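Local structure of TATA-box-binding protein (Sulfolobus acidocaldarius, 1MP9) at residues 18-23 / 78-83; 150-153 / 159-162; 113-118 / 173-178. The protein probably acts as a general transcription factor in archaea, binding the TATA-box promoter element near the start site of genes read by RNA polymerase. All coordinates share one frame; numbering follows the deposited sequence.

Interaction 1 of 3, residues 18-23 / 78-83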
loop_
_atom_site.group_PDB
_atom_site.type_symbol
_atom_site.label_atom_id
_atom_site.label_comp_id
_atom_site.label_asym_id
_atom_site.label_seq_id
_atom_site.Cartn_x
_atom_site.Cartn_y
_atom_site.Cartn_z
ATOM N N ILE A 18 0.013 -16.560 -5.434
ATOM C CA ILE A 18 1.456 -16.618 -5.303
ATOM C C ILE A 18 2.030 -16.313 -6.687
ATOM O O ILE A 18 1.532 -16.828 -7.691
ATOM C CB ILE A 18 1.924 -18.012 -4.879
ATOM C CG1 ILE A 18 1.392 -18.338 -3.477
ATOM C CG2 ILE A 18 3.477 -18.078 -4.936
ATOM C CD1 ILE A 18 1.652 -19.748 -3.049
ATOM N N VAL A 19 3.034 -15.451 -6.747
ATOM C CA VAL A 19 3.679 -15.174 -8.028
ATOM C C VAL A 19 5.074 -15.738 -7.851
ATOM O O VAL A 19 5.775 -15.372 -6.896
ATOM C CB VAL A 19 3.784 -13.634 -8.359
ATOM C CG1 VAL A 19 4.488 -13.432 -9.746
ATOM C CG2 VAL A 19 2.403 -13.009 -8.421
ATOM N N ALA A 20 5.471 -16.640 -8.745
ATOM C CA ALA A 20 6.803 -17.231 -8.646
ATOM C C ALA A 20 7.503 -17.241 -10.008
ATOM O O ALA A 20 6.868 -17.131 -11.057
ATOM C CB ALA A 20 6.717 -18.706 -8.093
ATOM N N THR A 21 8.808 -17.430 -9.949
ATOM C CA THR A 21 9.669 -17.479 -11.107
ATOM C C THR A 21 10.289 -18.872 -11.254
ATOM O O THR A 21 10.654 -19.503 -10.257
ATOM C CB THR A 21 10.786 -16.436 -10.947
ATOM O OG1 THR A 21 10.286 -15.164 -11.361
ATOM C CG2 THR A 21 11.963 -16.776 -11.789
ATOM N N VAL A 22 10.380 -19.360 -12.494
ATOM C CA VAL A 22 10.995 -20.646 -12.759
ATOM C C VAL A 22 11.998 -20.398 -13.861
ATOM O O VAL A 22 11.622 -20.008 -14.971
ATOM C CB VAL A 22 9.990 -21.720 -13.241
ATOM C CG1 VAL A 22 10.742 -23.036 -13.540
ATOM C CG2 VAL A 22 8.952 -21.960 -12.195
ATOM N N THR A 23 13.274 -20.603 -13.554
ATOM C CA THR A 23 14.307 -20.365 -14.545
ATOM C C THR A 23 14.572 -21.639 -15.320
ATOM O O THR A 23 14.887 -22.675 -14.735
ATOM C CB THR A 23 15.588 -19.860 -13.880
ATOM O OG1 THR A 23 15.276 -18.710 -13.078
ATOM C CG2 THR A 23 16.601 -19.452 -14.928
ATOM N N ASP A 78 2.154 -26.368 -2.626
ATOM C CA ASP A 78 1.867 -27.626 -3.314
ATOM C C ASP A 78 1.219 -27.374 -4.662
ATOM O O ASP A 78 1.561 -28.020 -5.674
ATOM C CB ASP A 78 0.951 -28.515 -2.473
ATOM C CG ASP A 78 1.685 -29.159 -1.342
ATOM O OD1 ASP A 78 2.821 -29.622 -1.588
ATOM O OD2 ASP A 78 1.147 -29.206 -0.215
ATOM N N GLU A 79 0.289 -26.425 -4.677
ATOM C CA GLU A 79 -0.403 -26.081 -5.905
ATOM C C GLU A 79 0.596 -25.513 -6.920
ATOM O O GLU A 79 0.534 -25.819 -8.119
ATOM C CB GLU A 79 -1.495 -25.050 -5.627
ATOM C CG GLU A 79 -2.755 -25.241 -6.482
ATOM C CD GLU A 79 -3.540 -23.944 -6.693
ATOM O OE1 GLU A 79 -3.956 -23.305 -5.690
ATOM O OE2 GLU A 79 -3.733 -23.569 -7.876
ATOM N N LEU A 80 1.506 -24.677 -6.433
ATOM C CA LEU A 80 2.511 -24.072 -7.282
ATOM C C LEU A 80 3.382 -25.148 -7.929
ATOM O O LEU A 80 3.602 -25.129 -9.133
ATOM C CB LEU A 80 3.404 -23.140 -6.458
ATOM C CG LEU A 80 4.604 -22.524 -7.182
ATOM C CD1 LEU A 80 4.137 -21.732 -8.367
ATOM C CD2 LEU A 80 5.383 -21.620 -6.227
ATOM N N ILE A 81 3.894 -26.065 -7.108
ATOM C CA ILE A 81 4.748 -27.141 -7.599
ATOM C C ILE A 81 4.047 -28.016 -8.613
ATOM O O ILE A 81 4.624 -28.358 -9.646
ATOM C CB ILE A 81 5.291 -27.996 -6.419
ATOM C CG1 ILE A 81 6.283 -27.152 -5.622
ATOM C CG2 ILE A 81 5.984 -29.276 -6.941
ATOM C CD1 ILE A 81 6.786 -27.772 -4.369
ATOM N N LYS A 82 2.792 -28.369 -8.359
ATOM C CA LYS A 82 2.083 -29.221 -9.308
ATOM C C LYS A 82 1.898 -28.494 -10.618
ATOM O O LYS A 82 2.012 -29.081 -11.687
ATOM C CB LYS A 82 0.719 -29.646 -8.769
ATOM C CG LYS A 82 0.787 -30.529 -7.532
ATOM C CD LYS A 82 -0.611 -30.970 -7.109
ATOM C CE LYS A 82 -0.655 -31.305 -5.618
ATOM N NZ LYS A 82 -1.883 -32.094 -5.289
ATOM N N ALA A 83 1.591 -27.209 -10.538
ATOM C CA ALA A 83 1.409 -26.417 -11.746
ATOM C C ALA A 83 2.696 -26.339 -12.552
ATOM O O ALA A 83 2.691 -26.513 -13.762
ATOM C CB ALA A 83 0.943 -25.005 -11.372
#
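The backbones of strand segment 18-23 and helix segment 78-83 come nearest at Ile-18 and Leu-80, whose CA atoms are 7.8 Å apart, a spacing at which only side chains bridge the gap. Leu-80 does most of the bridging. Its CG lies anti to the backbone N (chi1 174°), which carries the forked end off the helix and down onto the strand. Both branches then close over the methyl of Ala-20: CD2 of Leu-80 is 3.7 Å from CB of Ala-20, and CD1 of Leu-80 is 4.0 Å from that same CB. More loosely, CG2 of Ile-18 meets CD2 of Leu-80 at 4.2 Å, so CD2 of Leu-80 touches two strand residues two positions apart. All three residues are buried, and the contact is wholly apolar. Val-19 and Thr-21 direct their CB atoms to the other face of the sheet, which in the TBP family is the concave, DNA-binding side. On the helix side, Leu-80 also packs on Ile-104 of the adjacent strand 103-114, while strand 68-72 flanks strand 12-23 on its other edge through backbone bonds such as that between Ala-20 and Val-71.

Interaction 2 of 3, residues 150-153 / 159-162; sequences VVLL and KMVI
The β-hairpin of strands 150-154 and 159-165, part of the curved antiparallel sheet of the TBP saddle, is knit together here by Leu-153 and Val-161. The short strand segments run at 157° to each other. Leu-153 and Val-161 form an antiparallel hydrogen-bonded pair: N of Leu-153 donates to O of Val-161 at 2.9 Å, nearly straight with 166° at the hydrogen, and N of Val-161 returns a bond to O of Leu-153, also 2.9 Å. Both donors lie in the carbonyl planes of their acceptors. O of Leu-153 also receives a CA-H...O contact from CA of Met-160 at 3.1 Å. Beside these bonds, CD1 of Leu-153 lies along Val-161, 3.8 Å from its CB, on the face that receives DNA in TBP relatives; in this assembly, Gln-137 and Ile-142 of the second subunit pack there.

Leu-152 and Ile-162, a non-hydrogen-bonded pair, occupy the opposite face, under helix 168-184. Their side chains run side by side in the same direction, with CD2 of Leu-152 3.7 Å from CG1 of Ile-162. Val-150 extends this apolar row, its CB 4.1 Å from CG2 of Ile-162. At the other end, the chain of Met-160 bends at its last torsion (chi3 69°), turning CE back against the fork of Leu-152, where it sits 4.0 Å from both CD1 and CD2.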
loop_
_atom_site.group_PDB
_atom_site.type_symbol
_atom_site.label_atom_id
_atom_site.label_comp_id
_atom_site.label_asym_id
_atom_site.label_seq_id
_atom_site.Cartn_x
_atom_site.Cartn_y
_atom_site.Cartn_z
ATOM N N VAL A 150 6.416 -5.906 4.128
ATOM C CA VAL A 150 5.139 -6.074 3.444
ATOM C C VAL A 150 4.334 -4.803 3.510
ATOM O O VAL A 150 4.636 -3.888 4.280
ATOM C CB VAL A 150 4.274 -7.225 4.117
ATOM C CG1 VAL A 150 5.068 -8.555 4.133
ATOM C CG2 VAL A 150 3.925 -6.864 5.589
ATOM N N VAL A 151 3.290 -4.742 2.709
ATOM C CA VAL A 151 2.408 -3.592 2.758
ATOM C C VAL A 151 1.061 -4.180 3.179
ATOM O O VAL A 151 0.643 -5.234 2.687
ATOM C CB VAL A 151 2.285 -2.885 1.392
ATOM C CG1 VAL A 151 1.126 -1.882 1.438
ATOM C CG2 VAL A 151 3.608 -2.133 1.051
ATOM N N LEU A 152 0.407 -3.516 4.120
ATOM C CA LEU A 152 -0.874 -3.980 4.610
ATOM C C LEU A 152 -2.002 -3.030 4.266
ATOM O O LEU A 152 -1.832 -1.827 4.369
ATOM C CB LEU A 152 -0.848 -4.076 6.128
ATOM C CG LEU A 152 0.277 -4.857 6.798
ATOM C CD1 LEU A 152 0.082 -4.802 8.340
ATOM C CD2 LEU A 152 0.258 -6.304 6.267
ATOM N N LEU A 153 -3.152 -3.576 3.867
ATOM C CA LEU A 153 -4.362 -2.758 3.626
ATOM C C LEU A 153 -5.225 -3.262 4.795
ATOM O O LEU A 153 -5.436 -4.456 4.920
ATOM C CB LEU A 153 -5.028 -3.098 2.293
ATOM C CG LEU A 153 -4.122 -2.983 1.071
ATOM C CD1 LEU A 153 -4.928 -3.286 -0.182
ATOM C CD2 LEU A 153 -3.550 -1.567 0.960
ATOM N N LYS A 159 -10.951 -6.891 7.993
ATOM C CA LYS A 159 -10.410 -7.530 6.811
ATOM C C LYS A 159 -9.092 -6.857 6.485
ATOM O O LYS A 159 -8.896 -5.685 6.752
ATOM C CB LYS A 159 -11.341 -7.376 5.634
ATOM C CG LYS A 159 -10.772 -7.924 4.322
ATOM C CD LYS A 159 -11.817 -7.852 3.214
ATOM C CE LYS A 159 -12.074 -6.413 2.720
ATOM N NZ LYS A 159 -13.254 -6.329 1.785
ATOM N N MET A 160 -8.187 -7.616 5.898
ATOM C CA MET A 160 -6.873 -7.082 5.579
ATOM C C MET A 160 -6.365 -7.749 4.340
ATOM O O MET A 160 -6.746 -8.891 4.025
ATOM C CB MET A 160 -5.841 -7.446 6.655
ATOM C CG MET A 160 -5.808 -6.699 7.948
ATOM S SD MET A 160 -4.626 -7.651 9.022
ATOM C CE MET A 160 -3.057 -7.322 8.188
ATOM N N VAL A 161 -5.461 -7.050 3.668
ATOM C CA VAL A 161 -4.795 -7.606 2.519
ATOM C C VAL A 161 -3.290 -7.479 2.865
ATOM O O VAL A 161 -2.831 -6.438 3.379
ATOM C CB VAL A 161 -5.102 -6.824 1.254
ATOM C CG1 VAL A 161 -4.259 -7.366 0.085
ATOM C CG2 VAL A 161 -6.586 -6.945 0.900
ATOM N N ILE A 162 -2.532 -8.532 2.626
ATOM C CA ILE A 162 -1.105 -8.488 2.931
ATOM C C ILE A 162 -0.320 -8.806 1.663
ATOM O O ILE A 162 -0.539 -9.856 1.048
ATOM C CB ILE A 162 -0.715 -9.539 3.994
ATOM C CG1 ILE A 162 -1.541 -9.369 5.276
ATOM C CG2 ILE A 162 0.776 -9.411 4.314
ATOM C CD1 ILE A 162 -2.919 -10.085 5.261
#

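Interaction 3 of 3, residues 113-118 / 173-178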
loop_
_atom_site.group_PDB
_atom_site.type_symbol
_atom_site.label_atom_id
_atom_site.label_comp_id
_atom_site.label_asym_id
_atom_site.label_seq_id
_atom_site.Cartn_x
_atom_site.Cartn_y
_atom_site.Cartn_z
ATOM N N ALA A 113 -6.649 -11.565 5.248
ATOM C CA ALA A 113 -6.823 -11.987 6.618
ATOM C C ALA A 113 -8.089 -11.385 7.160
ATOM O O ALA A 113 -8.575 -10.354 6.663
ATOM C CB ALA A 113 -5.656 -11.558 7.486
ATOM N N ASN A 114 -8.627 -12.055 8.172
ATOM C CA ASN A 114 -9.799 -11.578 8.883
ATOM C C ASN A 114 -9.357 -11.516 10.324
ATOM O O ASN A 114 -9.117 -12.568 10.937
ATOM C CB ASN A 114 -10.939 -12.568 8.808
ATOM C CG ASN A 114 -12.137 -12.001 8.136
ATOM O OD1 ASN A 114 -12.109 -11.697 6.917
ATOM N ND2 ASN A 114 -13.223 -11.837 8.907
ATOM N N LEU A 115 -9.276 -10.314 10.881
ATOM C CA LEU A 115 -8.851 -10.173 12.275
ATOM C C LEU A 115 -10.004 -10.486 13.212
ATOM O O LEU A 115 -9.782 -10.735 14.375
ATOM C CB LEU A 115 -8.370 -8.755 12.568
ATOM C CG LEU A 115 -7.113 -8.303 11.826
ATOM C CD1 LEU A 115 -6.828 -6.840 12.187
ATOM C CD2 LEU A 115 -5.939 -9.176 12.216
ATOM N N HIS A 116 -11.232 -10.459 12.703
ATOM C CA HIS A 116 -12.411 -10.763 13.535
ATOM C C HIS A 116 -12.659 -9.815 14.681
ATOM O O HIS A 116 -13.113 -10.200 15.767
ATOM C CB HIS A 116 -12.346 -12.200 14.043
ATOM C CG HIS A 116 -12.713 -13.199 13.000
ATOM N ND1 HIS A 116 -14.020 -13.452 12.655
ATOM C CD2 HIS A 116 -11.950 -13.913 12.138
ATOM C CE1 HIS A 116 -14.051 -14.277 11.621
ATOM N NE2 HIS A 116 -12.807 -14.569 11.286
ATOM N N VAL A 117 -12.343 -8.553 14.433
ATOM C CA VAL A 117 -12.574 -7.491 15.391
ATOM C C VAL A 117 -12.776 -6.295 14.508
ATOM O O VAL A 117 -12.331 -6.303 13.374
ATOM C CB VAL A 117 -11.318 -7.182 16.261
ATOM C CG1 VAL A 117 -10.963 -8.370 17.069
ATOM C CG2 VAL A 117 -10.128 -6.729 15.335
ATOM N N ILE A 118 -13.430 -5.270 15.024
ATOM C CA ILE A 118 -13.596 -4.044 14.280
ATOM C C ILE A 118 -12.351 -3.191 14.568
ATOM O O ILE A 118 -11.873 -3.175 15.690
ATOM C CB ILE A 118 -14.869 -3.290 14.749
ATOM C CG1 ILE A 118 -16.093 -3.931 14.072
ATOM C CG2 ILE A 118 -14.788 -1.795 14.436
ATOM C CD1 ILE A 118 -17.450 -3.282 14.494
ATOM N N LYS A 173 3.396 -13.731 10.337
ATOM C CA LYS A 173 4.048 -12.869 11.310
ATOM C C LYS A 173 3.511 -11.435 11.225
ATOM O O LYS A 173 3.243 -10.779 12.241
ATOM C CB LYS A 173 5.549 -12.798 11.064
ATOM C CG LYS A 173 6.228 -11.794 11.996
ATOM C CD LYS A 173 7.745 -11.815 11.820
ATOM C CE LYS A 173 8.432 -10.747 12.694
ATOM N NZ LYS A 173 9.912 -10.845 12.467
ATOM N N ALA A 174 3.352 -10.941 10.011
ATOM C CA ALA A 174 2.854 -9.579 9.854
ATOM C C ALA A 174 1.431 -9.415 10.428
ATOM O O ALA A 174 1.127 -8.401 11.052
ATOM C CB ALA A 174 2.890 -9.197 8.364
ATOM N N VAL A 175 0.570 -10.405 10.214
ATOM C CA VAL A 175 -0.814 -10.313 10.702
ATOM C C VAL A 175 -0.839 -10.278 12.228
ATOM O O VAL A 175 -1.426 -9.382 12.803
ATOM C CB VAL A 175 -1.699 -11.504 10.140
ATOM C CG1 VAL A 175 -3.086 -11.489 10.781
ATOM C CG2 VAL A 175 -1.839 -11.362 8.610
ATOM N N LYS A 176 -0.188 -11.240 12.891
ATOM C CA LYS A 176 -0.144 -11.240 14.355
ATOM C C LYS A 176 0.492 -9.950 14.879
ATOM O O LYS A 176 0.081 -9.436 15.908
ATOM C CB LYS A 176 0.653 -12.435 14.934
ATOM C CG LYS A 176 0.694 -12.361 16.489
ATOM C CD LYS A 176 1.551 -13.410 17.200
ATOM C CE LYS A 176 1.697 -13.099 18.744
ATOM N NZ LYS A 176 0.386 -12.847 19.406
ATOM N N LYS A 177 1.507 -9.443 14.188
ATOM C CA LYS A 177 2.169 -8.225 14.642
ATOM C C LYS A 177 1.254 -7.000 14.644
ATOM O O LYS A 177 1.178 -6.290 15.641
ATOM C CB LYS A 177 3.398 -7.938 13.768
ATOM C CG LYS A 177 4.360 -6.854 14.299
ATOM C CD LYS A 177 5.686 -6.927 13.499
ATOM C CE LYS A 177 6.535 -5.657 13.637
ATOM N NZ LYS A 177 7.883 -5.816 12.990
ATOM N N ILE A 178 0.552 -6.737 13.545
ATOM C CA ILE A 178 -0.298 -5.568 13.517
ATOM C C ILE A 178 -1.465 -5.752 14.440
ATOM O O ILE A 178 -1.955 -4.793 15.034
ATOM C CB ILE A 178 -0.751 -5.223 12.052
ATOM C CG1 ILE A 178 -1.342 -3.810 12.000
ATOM C CG2 ILE A 178 -1.713 -6.231 11.544
ATOM C CD1 ILE A 178 -0.348 -2.725 12.253
#
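Val-175 sends its CB from helix 168-184 toward segment 113-118, meeting Ala-113 and Leu-115 with its two methyls. CB of Val-175 stands back, 4.8 Å from CB of Ala-113, and leaves the touching to the two branches. CG1 of Val-175, anti to the backbone N (chi1 173°), faces the loop that follows the strand: it meets CD2 of Leu-115 at 3.9 Å and lies 4.2 Å from CB of Ala-113. CG2 of Val-175, the other branch, takes CB of Ala-113 at 4.0 Å and also rests on CD1 of Ile-162 on the next strand. The methyl of Ala-113 is thus straddled by the valine fork, and each branch has a further partner.

This is the helix-on-sheet layer of the second TBP repeat, in which a long C-terminal helix covers the convex face of the saddle-shaped sheet, away from the surface that binds DNA in this family. The CA atoms of Ala-113 and Val-175 are 7.5 Å apart.

Leu-115 comes in from just beyond the end of strand 103-114. Although its CB does not aim at the helix, its second torsion (chi2 177°) sets CD1 anti to CA and leaves CD2 as the branch turned to the helix, and the leucine and valine side chains slide past each other in opposite directions. CD2 of Leu-115 also packs on SD of Met-160. A backbone hydrogen bond between Leu-115 and Gly-158 ties the start of this loop to the neighbouring hairpin. Farther round the turn, ND1 of His-116 is hydrogen-bonded to Glu-192.

How the interactions relate
Interactions 1 and 3 occupy matching positions in the two curated repeats, 15-91 and 106-182: each sets a long helix on the first strand of its repeat, with segments 95 residues apart throughout. The bulky leucine comes from the helix in interaction 1 and from the loop after the strand in interaction 3. Their centres are 26 Å apart, yet strands 12-23 and 103-114 are neighbours in one continuous sheet, as expected for the pseudo-twofold TBP saddle, in which each repeat backs its half with a helix and leaves the other face for DNA. Interaction 2 is nested within the chain loop closed by interaction 3, centres 9 Å apart; interaction 1, 22 Å from interaction 2, precedes both.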